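Local coordinates for putative effector, AYWB SAP54-like protein ('Echinacea purpurea' witches'-broom phytoplasma, PDB 6INR), which probably acts as a secreted phytoplasma effector that interacts with plant MADS transcription factors and so causes phyllody, the leaf-like conversion of flowers, at residues N26-N29 / L30-I34; N43-K46 / G47-G50; Q69-D72 / N73-Q77. One frame throughout, in Å; residues are numbered along the deposited sequence.

Interaction 1 of 3, residues N26-N29 / L30-I34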
ATOM      1  N   ASN A  26      -0.919  12.881  -3.784  1.00 20.73           N
ATOM      2  CA  ASN A  26      -0.038  11.885  -3.151  1.00 19.81           C
ATOM      3  C   ASN A  26      -0.810  10.917  -2.260  1.00 19.35           C
ATOM      4  O   ASN A  26      -0.533   9.718  -2.198  1.00 17.42           O
ATOM      5  CB  ASN A  26       1.026  12.583  -2.339  1.00 20.32           C
ATOM      6  CG  ASN A  26       2.186  13.060  -3.191  1.00 21.25           C
ATOM      7  OD1 ASN A  26       2.658  12.333  -4.055  1.00 22.51           O
ATOM      8  ND2 ASN A  26       2.698  14.245  -2.901  1.00 21.16           N
ATOM      9  N   ILE A  27      -1.823  11.451  -1.616  1.00 19.53           N
ATOM     10  CA  ILE A  27      -2.634  10.644  -0.717  1.00 20.85           C
ATOM     11  C   ILE A  27      -3.546   9.637  -1.424  1.00 21.80           C
ATOM     12  O   ILE A  27      -3.559   8.433  -1.106  1.00 21.54           O
ATOM     13  CB  ILE A  27      -3.484  11.511   0.205  1.00 21.82           C
ATOM     14  CG1 ILE A  27      -2.582  12.202   1.238  1.00 22.27           C
ATOM     15  CG2 ILE A  27      -4.534  10.640   0.867  1.00 22.52           C
ATOM     16  CD1 ILE A  27      -3.351  13.079   2.187  1.00 22.80           C
ATOM     17  N   ILE A  28      -4.326  10.128  -2.375  1.00 21.32           N
ATOM     18  CA  ILE A  28      -5.145   9.235  -3.209  1.00 22.19           C
ATOM     19  C   ILE A  28      -4.341   8.149  -3.901  1.00 21.35           C
ATOM     20  O   ILE A  28      -4.782   7.008  -4.010  1.00 20.46           O
ATOM     21  CB  ILE A  28      -5.920  10.000  -4.271  1.00 24.59           C
ATOM     22  CG1 ILE A  28      -6.872  10.940  -3.550  1.00 28.38           C
ATOM     23  CG2 ILE A  28      -6.700   9.028  -5.153  1.00 24.95           C
ATOM     24  CD1 ILE A  28      -7.623  11.877  -4.466  1.00 36.58           C
ATOM     25  N   ASN A  29      -3.176   8.515  -4.402  1.00 21.47           N
ATOM     26  CA  ASN A  29      -2.359   7.546  -5.109  1.00 23.25           C
ATOM     27  C   ASN A  29      -1.885   6.503  -4.124  1.00 22.13           C
ATOM     28  O   ASN A  29      -1.863   5.326  -4.415  1.00 20.34           O
ATOM     29  CB  ASN A  29      -1.176   8.179  -5.817  1.00 25.60           C
ATOM     30  CG  ASN A  29      -1.585   9.159  -6.902  1.00 29.74           C
ATOM     31  OD1 ASN A  29      -0.806  10.048  -7.254  1.00 34.37           O
ATOM     32  ND2 ASN A  29      -2.789   8.992  -7.470  1.00 32.59           N
ATOM     33  N   LEU A  30      -1.545   6.972  -2.934  1.00 22.63           N
ATOM     34  CA  LEU A  30      -1.109   6.081  -1.848  1.00 22.37           C
ATOM     35  C   LEU A  30      -2.211   5.111  -1.420  1.00 21.84           C
ATOM     36  O   LEU A  30      -1.977   3.929  -1.229  1.00 20.64           O
ATOM     37  CB  LEU A  30      -0.646   6.873  -0.635  1.00 23.24           C
ATOM     38  CG  LEU A  30       0.169   6.058   0.363  1.00 24.26           C
ATOM     39  CD1 LEU A  30       1.329   5.336  -0.314  1.00 25.14           C
ATOM     40  CD2 LEU A  30       0.700   6.983   1.448  1.00 25.29           C
ATOM     41  N   LYS A  31      -3.399   5.642  -1.233  1.00 21.09           N
ATOM     42  CA  LYS A  31      -4.569   4.820  -0.956  1.00 22.21           C
ATOM     43  C   LYS A  31      -4.909   3.800  -2.047  1.00 22.14           C
ATOM     44  O   LYS A  31      -5.367   2.685  -1.757  1.00 21.03           O
ATOM     45  CB  LYS A  31      -5.774   5.700  -0.740  1.00 24.67           C
ATOM     46  CG  LYS A  31      -5.755   6.454   0.572  1.00 28.31           C
ATOM     47  CD  LYS A  31      -7.142   7.043   0.776  1.00 32.24           C
ATOM     48  CE  LYS A  31      -7.188   8.155   1.798  1.00 37.54           C
ATOM     49  NZ  LYS A  31      -8.485   8.875   1.630  1.00 41.89           N
ATOM     50  N   GLN A  32      -4.721   4.176  -3.308  1.00 22.24           N
ATOM     51  CA  GLN A  32      -4.952   3.206  -4.390  1.00 21.75           C
ATOM     52  C   GLN A  32      -3.932   2.095  -4.337  1.00 20.50           C
ATOM     53  O   GLN A  32      -4.238   0.962  -4.685  1.00 20.44           O
ATOM     54  CB  GLN A  32      -4.899   3.866  -5.758  1.00 24.22           C
ATOM     55  CG  GLN A  32      -5.996   4.900  -5.940  1.00 27.58           C
ATOM     56  CD  GLN A  32      -5.892   5.680  -7.232  1.00 32.05           C
ATOM     57  OE1 GLN A  32      -4.799   6.043  -7.690  1.00 41.10           O
ATOM     58  NE2 GLN A  32      -7.038   5.975  -7.819  1.00 34.29           N
ATOM     59  N   LYS A  33      -2.705   2.429  -3.960  1.00 19.09           N
ATOM     60  CA  LYS A  33      -1.655   1.418  -3.817  1.00 19.27           C
ATOM     61  C   LYS A  33      -1.988   0.442  -2.671  1.00 19.31           C
ATOM     62  O   LYS A  33      -1.822  -0.767  -2.766  1.00 19.21           O
ATOM     63  CB  LYS A  33      -0.290   2.071  -3.599  1.00 20.04           C
ATOM     64  CG  LYS A  33       0.481   2.422  -4.871  1.00 21.57           C
ATOM     65  CD  LYS A  33       1.411   3.599  -4.636  1.00 24.08           C
ATOM     66  CE  LYS A  33       2.697   3.522  -5.457  1.00 27.41           C
ATOM     67  NZ  LYS A  33       2.499   3.507  -6.936  1.00 27.40           N
ATOM     68  N   ILE A  34      -2.465   0.985  -1.581  1.00 19.23           N
ATOM     69  CA  ILE A  34      -2.815   0.165  -0.437  1.00 19.47           C
ATOM     70  C   ILE A  34      -3.956  -0.767  -0.823  1.00 18.89           C
ATOM     71  O   ILE A  34      -3.955  -1.953  -0.501  1.00 17.85           O
ATOM     72  CB  ILE A  34      -3.214   1.036   0.764  1.00 20.28           C
ATOM     73  CG1 ILE A  34      -1.951   1.642   1.393  1.00 21.06           C
ATOM     74  CG2 ILE A  34      -4.027   0.227   1.762  1.00 20.83           C
ATOM     75  CD1 ILE A  34      -2.257   2.817   2.267  1.00 20.87           C
TER

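Interaction 2 of 3, residues N43-K46 / G47-G50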
ATOM      1  N   ASN A  43      -5.808 -12.341  -3.022  1.00 26.26           N
ATOM      2  CA  ASN A  43      -5.636 -13.337  -4.126  1.00 25.36           C
ATOM      3  C   ASN A  43      -4.569 -14.391  -3.797  1.00 24.49           C
ATOM      4  O   ASN A  43      -4.687 -15.526  -4.177  1.00 23.87           O
ATOM      5  CB  ASN A  43      -5.382 -12.673  -5.495  1.00 24.21           C
ATOM      6  CG  ASN A  43      -6.594 -11.894  -5.994  1.00 23.28           C
ATOM      7  OD1 ASN A  43      -7.734 -12.366  -5.918  1.00 20.81           O
ATOM      8  ND2 ASN A  43      -6.353 -10.682  -6.484  1.00 22.45           N
ATOM      9  N   ILE A  44      -3.507 -13.980  -3.132  1.00 25.73           N
ATOM     10  CA  ILE A  44      -2.517 -14.930  -2.552  1.00 27.92           C
ATOM     11  C   ILE A  44      -3.159 -15.946  -1.572  1.00 30.26           C
ATOM     12  O   ILE A  44      -2.905 -17.138  -1.650  1.00 30.07           O
ATOM     13  CB  ILE A  44      -1.352 -14.203  -1.843  1.00 28.86           C
ATOM     14  CG1 ILE A  44      -0.579 -13.345  -2.848  1.00 26.93           C
ATOM     15  CG2 ILE A  44      -0.408 -15.212  -1.180  1.00 29.67           C
ATOM     16  CD1 ILE A  44       0.516 -12.489  -2.243  1.00 26.65           C
ATOM     17  N   ASP A  45      -4.013 -15.461  -0.682  1.00 31.01           N
ATOM     18  CA  ASP A  45      -4.806 -16.344   0.166  1.00 32.34           C
ATOM     19  C   ASP A  45      -5.520 -17.420  -0.647  1.00 36.67           C
ATOM     20  O   ASP A  45      -5.333 -18.607  -0.428  1.00 38.14           O
ATOM     21  CB  ASP A  45      -5.801 -15.549   1.007  1.00 30.83           C
ATOM     22  CG  ASP A  45      -5.122 -14.823   2.161  1.00 29.71           C
ATOM     23  OD1 ASP A  45      -3.935 -15.139   2.452  1.00 25.35           O
ATOM     24  OD2 ASP A  45      -5.754 -13.934   2.775  1.00 29.82           O
ATOM     25  N   LYS A  46      -6.350 -16.999  -1.584  1.00 43.28           N
ATOM     26  CA  LYS A  46      -6.978 -17.944  -2.541  1.00 45.00           C
ATOM     27  C   LYS A  46      -5.944 -18.941  -3.084  1.00 44.29           C
ATOM     28  O   LYS A  46      -6.158 -20.157  -3.115  1.00 44.67           O
ATOM     29  CB  LYS A  46      -7.635 -17.194  -3.708  1.00 46.77           C
ATOM     30  CG  LYS A  46      -9.116 -16.929  -3.506  1.00 49.67           C
ATOM     31  CD  LYS A  46      -9.594 -15.722  -4.289  1.00 52.20           C
ATOM     32  CE  LYS A  46      -9.400 -15.855  -5.789  1.00 52.14           C
ATOM     33  NZ  LYS A  46      -9.966 -14.687  -6.529  1.00 53.76           N
ATOM     34  N   GLY A  47      -4.811 -18.402  -3.484  1.00 43.03           N
ATOM     35  CA  GLY A  47      -3.744 -19.201  -4.095  1.00 47.79           C
ATOM     36  C   GLY A  47      -3.211 -20.230  -3.123  1.00 52.31           C
ATOM     37  O   GLY A  47      -2.725 -21.291  -3.526  1.00 57.64           O
ATOM     38  N   LEU A  48      -3.316 -19.903  -1.837  1.00 52.69           N
ATOM     39  CA  LEU A  48      -2.849 -20.779  -0.741  1.00 50.78           C
ATOM     40  C   LEU A  48      -3.791 -21.959  -0.485  1.00 53.43           C
ATOM     41  O   LEU A  48      -3.390 -22.974   0.073  1.00 54.77           O
ATOM     42  CB  LEU A  48      -2.662 -19.998   0.558  1.00 49.09           C
ATOM     43  CG  LEU A  48      -1.339 -19.239   0.697  1.00 49.17           C
ATOM     44  CD1 LEU A  48      -1.400 -18.252   1.847  1.00 49.27           C
ATOM     45  CD2 LEU A  48      -0.156 -20.179   0.866  1.00 47.97           C
ATOM     46  N   GLN A  49      -5.041 -21.799  -0.901  1.00 60.76           N
ATOM     47  CA  GLN A  49      -6.099 -22.852  -0.789  1.00 61.70           C
ATOM     48  C   GLN A  49      -6.011 -23.937  -1.856  1.00 64.70           C
ATOM     49  O   GLN A  49      -6.659 -24.968  -1.740  1.00 65.76           O
ATOM     50  CB  GLN A  49      -7.527 -22.286  -0.922  1.00 63.35           C
ATOM     51  CG  GLN A  49      -7.767 -20.883  -0.401  1.00 64.76           C
ATOM     52  CD  GLN A  49      -7.497 -20.761   1.075  1.00 63.59           C
ATOM     53  OE1 GLN A  49      -6.500 -21.280   1.576  1.00 64.89           O
ATOM     54  NE2 GLN A  49      -8.377 -20.062   1.782  1.00 62.47           N
ATOM     55  N   GLY A  50      -5.262 -23.668  -2.915  1.00 70.69           N
ATOM     56  CA  GLY A  50      -5.202 -24.578  -4.072  1.00 74.18           C
ATOM     57  C   GLY A  50      -4.222 -25.732  -3.937  1.00 73.34           C
ATOM     58  O   GLY A  50      -3.616 -25.954  -2.885  1.00 69.48           O
TER

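Interaction 3 of 3, residues Q69-D72 / N73-Q77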
ATOM      1  N   GLN A  69       4.006  -5.767   4.772  1.00 35.94           N
ATOM      2  CA  GLN A  69       5.021  -4.767   5.181  1.00 37.50           C
ATOM      3  C   GLN A  69       4.891  -3.508   4.349  1.00 33.95           C
ATOM      4  O   GLN A  69       4.996  -2.403   4.839  1.00 30.44           O
ATOM      5  CB  GLN A  69       6.426  -5.326   5.069  1.00 43.30           C
ATOM      6  CG  GLN A  69       6.543  -6.655   5.781  1.00 52.05           C
ATOM      7  CD  GLN A  69       7.843  -7.387   5.519  1.00 60.27           C
ATOM      8  OE1 GLN A  69       8.359  -7.402   4.389  1.00 62.74           O
ATOM      9  NE2 GLN A  69       8.374  -8.031   6.569  1.00 61.05           N
ATOM     10  N   LEU A  70       4.652  -3.726   3.068  1.00 32.13           N
ATOM     11  CA  LEU A  70       4.403  -2.654   2.097  1.00 28.81           C
ATOM     12  C   LEU A  70       3.197  -1.858   2.549  1.00 26.09           C
ATOM     13  O   LEU A  70       3.238  -0.641   2.627  1.00 26.61           O
ATOM     14  CB  LEU A  70       4.156  -3.269   0.713  1.00 29.72           C
ATOM     15  CG  LEU A  70       4.590  -2.574  -0.560  1.00 29.77           C
ATOM     16  CD1 LEU A  70       6.092  -2.485  -0.739  1.00 31.70           C
ATOM     17  CD2 LEU A  70       4.018  -3.376  -1.699  1.00 29.60           C
ATOM     18  N   ILE A  71       2.126  -2.555   2.884  1.00 24.64           N
ATOM     19  CA  ILE A  71       0.894  -1.871   3.288  1.00 25.12           C
ATOM     20  C   ILE A  71       1.180  -1.094   4.560  1.00 27.72           C
ATOM     21  O   ILE A  71       0.611  -0.031   4.824  1.00 29.33           O
ATOM     22  CB  ILE A  71      -0.291  -2.828   3.547  1.00 25.98           C
ATOM     23  CG1 ILE A  71      -0.805  -3.422   2.234  1.00 26.21           C
ATOM     24  CG2 ILE A  71      -1.436  -2.091   4.261  1.00 25.10           C
ATOM     25  CD1 ILE A  71      -2.109  -4.187   2.361  1.00 26.00           C
ATOM     26  N   ASP A  72       2.116  -1.621   5.332  1.00 30.36           N
ATOM     27  CA  ASP A  72       2.427  -1.085   6.663  1.00 32.31           C
ATOM     28  C   ASP A  72       3.085   0.262   6.580  1.00 29.53           C
ATOM     29  O   ASP A  72       2.706   1.173   7.296  1.00 26.49           O
ATOM     30  CB  ASP A  72       3.335  -2.029   7.464  1.00 38.60           C
ATOM     31  CG  ASP A  72       2.541  -3.026   8.315  1.00 44.32           C
ATOM     32  OD1 ASP A  72       1.455  -2.644   8.822  1.00 48.26           O
ATOM     33  OD2 ASP A  72       2.995  -4.185   8.476  1.00 51.18           O
ATOM     34  N   ASN A  73       4.083   0.361   5.704  1.00 30.73           N
ATOM     35  CA  ASN A  73       4.765   1.644   5.403  1.00 32.34           C
ATOM     36  C   ASN A  73       3.806   2.656   4.849  1.00 28.02           C
ATOM     37  O   ASN A  73       3.819   3.809   5.233  1.00 24.49           O
ATOM     38  CB  ASN A  73       5.891   1.489   4.391  1.00 38.23           C
ATOM     39  CG  ASN A  73       6.980   0.606   4.897  1.00 44.97           C
ATOM     40  OD1 ASN A  73       7.849   1.053   5.646  1.00 55.68           O
ATOM     41  ND2 ASN A  73       6.912  -0.676   4.547  1.00 48.79           N
ATOM     42  N   GLN A  74       2.976   2.193   3.924  1.00 26.04           N
ATOM     43  CA  GLN A  74       2.096   3.098   3.185  1.00 24.52           C
ATOM     44  C   GLN A  74       1.117   3.741   4.125  1.00 25.99           C
ATOM     45  O   GLN A  74       0.821   4.920   3.997  1.00 26.50           O
ATOM     46  CB  GLN A  74       1.401   2.379   2.042  1.00 22.70           C
ATOM     47  CG  GLN A  74       2.441   1.880   1.067  1.00 20.61           C
ATOM     48  CD  GLN A  74       1.897   1.010  -0.010  1.00 18.99           C
ATOM     49  OE1 GLN A  74       0.898   0.338   0.167  1.00 17.00           O
ATOM     50  NE2 GLN A  74       2.570   1.019  -1.166  1.00 19.86           N
ATOM     51  N   LYS A  75       0.670   2.989   5.115  1.00 29.31           N
ATOM     52  CA  LYS A  75      -0.208   3.583   6.141  1.00 32.64           C
ATOM     53  C   LYS A  75       0.564   4.557   7.030  1.00 32.64           C
ATOM     54  O   LYS A  75       0.049   5.571   7.487  1.00 33.18           O
ATOM     55  CB  LYS A  75      -0.865   2.516   6.996  1.00 37.28           C
ATOM     56  CG  LYS A  75      -1.741   1.558   6.212  1.00 40.57           C
ATOM     57  CD  LYS A  75      -2.811   0.952   7.085  1.00 46.34           C
ATOM     58  CE  LYS A  75      -2.231   0.092   8.202  1.00 52.71           C
ATOM     59  NZ  LYS A  75      -3.307  -0.492   9.062  1.00 56.78           N
ATOM     60  N   GLU A  76       1.825   4.254   7.240  1.00 36.30           N
ATOM     61  CA  GLU A  76       2.753   5.209   7.889  1.00 40.44           C
ATOM     62  C   GLU A  76       2.838   6.533   7.102  1.00 38.24           C
ATOM     63  O   GLU A  76       2.613   7.627   7.642  1.00 39.76           O
ATOM     64  CB  GLU A  76       4.176   4.619   7.989  1.00 48.36           C
ATOM     65  CG  GLU A  76       4.583   4.011   9.322  1.00 54.28           C
ATOM     66  CD  GLU A  76       6.101   3.806   9.409  1.00 63.02           C
ATOM     67  OE1 GLU A  76       6.621   2.908   8.699  1.00 63.86           O
ATOM     68  OE2 GLU A  76       6.777   4.551  10.172  1.00 62.28           O
ATOM     69  N   GLN A  77       3.187   6.414   5.824  1.00 36.30           N
ATOM     70  CA  GLN A  77       3.314   7.586   4.910  1.00 35.82           C
ATOM     71  C   GLN A  77       2.050   8.358   4.886  1.00 31.82           C
ATOM     72  O   GLN A  77       2.037   9.563   4.883  1.00 29.37           O
ATOM     73  CB  GLN A  77       3.539   7.169   3.467  1.00 38.20           C
ATOM     74  CG  GLN A  77       4.961   7.266   3.020  1.00 43.82           C
ATOM     75  CD  GLN A  77       5.257   6.271   1.941  1.00 46.70           C
ATOM     76  OE1 GLN A  77       4.817   6.394   0.795  1.00 50.81           O
ATOM     77  NE2 GLN A  77       6.024   5.264   2.302  1.00 67.17           N
TER

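Interaction 1 of 3, residues N26-N29 / L30-I34
Ile27 lays its CG2 methyl against the CE methylene of Lys31, one helical turn on. The closest pair is Ile27 CG2 and Lys31 CE, 3.8 Å apart. The two side chains run side by side and point the same way. CG2 of Ile27 stands anti to the backbone N, beside its own carbonyl carbon. CG1 takes the place beside the N (chi1 -71°). The Lys31 chain is extended beyond CG, which carries CE up to that methyl.

One residue further along, the Ile28 and Gln32 side chains cross at a slant. Ile28 CG2 meets the amide carbon CD of Gln32 at 4.0 Å. Gln32 also folds close to the backbone, with CG 3.1 Å from Ile28 O. The Asn29 and Gln32 side chains also lie side by side, pointing the same way, with amide planes 26° apart. Asn29 ND2 is 3.6 Å from Gln32 OE1.

The backbone here is regular alpha-helix. Lys31 N gives its hydrogen to Ile27 O at 2.8 Å, in a nearly straight bond (N-H...O 171°). Leu30 N bonds to Asn26 O at 3.0 Å, Gln32 N to Ile28 O at 2.9 Å, and Lys33 N to Asn29 O at 3.1 Å.

The segment belongs to helix 16-49 of a two-helix hairpin. Ile27 and Leu30 are buried; Ile28, Asn29, Lys31 and Gln32 are exposed. Asn26 and Ile27 touch Tyr81 of helix 55-84, Leu30 touches Gln77, and Ile34 touches Gln74, so this face packs on the second helix.

Interaction 2 of 3, residues N43-K46 / G47-G50
Ile44 and Leu48 make the apolar part of this contact, one turn apart near the end of helix 16-49. Ile44 CG2 and Leu48 CD1 are 4.4 Å apart, a light touch. The same CD1 lies 4.1 Å from Asp45 OD1, where the two side chains cross. Leu48 CG is anti to its carbonyl carbon (chi1 -82°), which turns the branch back over the preceding turn.

The backbone bonds change character along the segment. Gly47 N bonds to Asn43 O at 3.0 Å, as in a regular alpha-helix. Leu48 N then has two weak bonds, to Ile44 O and to Asp45 O, both 2.8 Å. Gln49 N makes a weak bond to Asp45 O and a shorter one to Lys46 O at 3.0 Å. In the latter the donor stands above the carbonyl plane, 62° out of it. The i-3 bonds that join the weakened i-4 bonds fit a helix tightening near its C-terminal end.

Among the polar side chains, Gln49 bends at chi2 and folds back over the turn, with CG 3.2 Å from Lys46 O. Within 43-46, Lys46 NZ bonds back to Asn43 OD1 at 3.3 Å. Asp45 OD1 forms a salt bridge with Lys64.

Lys64 lies on helix 55-84. On that helix Ile44 also packs against Leu60 and Leu63, and Leu48 against Leu60 and Leu61, just before the chain turns between the two helices.

Interaction 3 of 3, residues Q69-D72 / N73-Q77
Leu70 and Gln74 have their side chains set at a slant to each other, with Leu70 CG 4.2 Å from Gln74 NE2. Gln74 approaches along the backbone of the earlier turn. Its CG lies 3.1 Å from Leu70 O. Beyond CG the chain is extended (chi2 173°), which carries the amide back toward Leu70 and in toward helix 16-49. The amide oxygen, OE1, accepts a hydrogen bond from Asn37 ND2 of helix 16-49, which would limit how freely the amide can turn.

Ile71 and Lys75 also meet at an angle. The CG2 methyl of Ile71 faces Lys75 CG at 4.1 Å, an aliphatic touch near the root of the lysine. Lys75 NZ ends 5.2 Å from Asp72 OD1, too far for a salt bridge, though the opposite charges may still attract weakly.

All of this lies on helix 55-84, the second arm of an antiparallel two-helix hairpin. Leu70 and Ile71 both touch Asn37 of the first arm.

The helix itself is held by successive i-4 bonds. Asn73 N bonds to Gln69 O at 3.0 Å with N-H...O 162°, and Gln74 N to Leu70 O at 3.1 Å. Lys75 N follows with Ile71 O, and Glu76 N with Asp72 O at 3.2 Å. The Asn73 side chain turns back along the same turn. Its CG is anti to the carbonyl carbon (chi1 -63°), which brings Asn73 ND2 to 2.6 Å from Gln69 O.

Overall arrangement
All three interactions lie on the two helices of one hairpin. Interactions 1 and 2 share helix 16-49, with centres about 25 Å apart and nearest atoms about 11 Å apart. Interaction 3 sits on helix 55-84, across from interaction 1; their centres are about 11 Å apart and they touch. Leu30 CD2 packs 3.3 Å from Gln74 O, and Ile34 CG1 packs 3.4 Å from Gln74 OE1. Interaction 2 lies near the turn, its centre about 23 Å from that of interaction 3. Cadmium ions are bound about 9 Å from the Asn26 side chain and about 12 Å from that of Leu48.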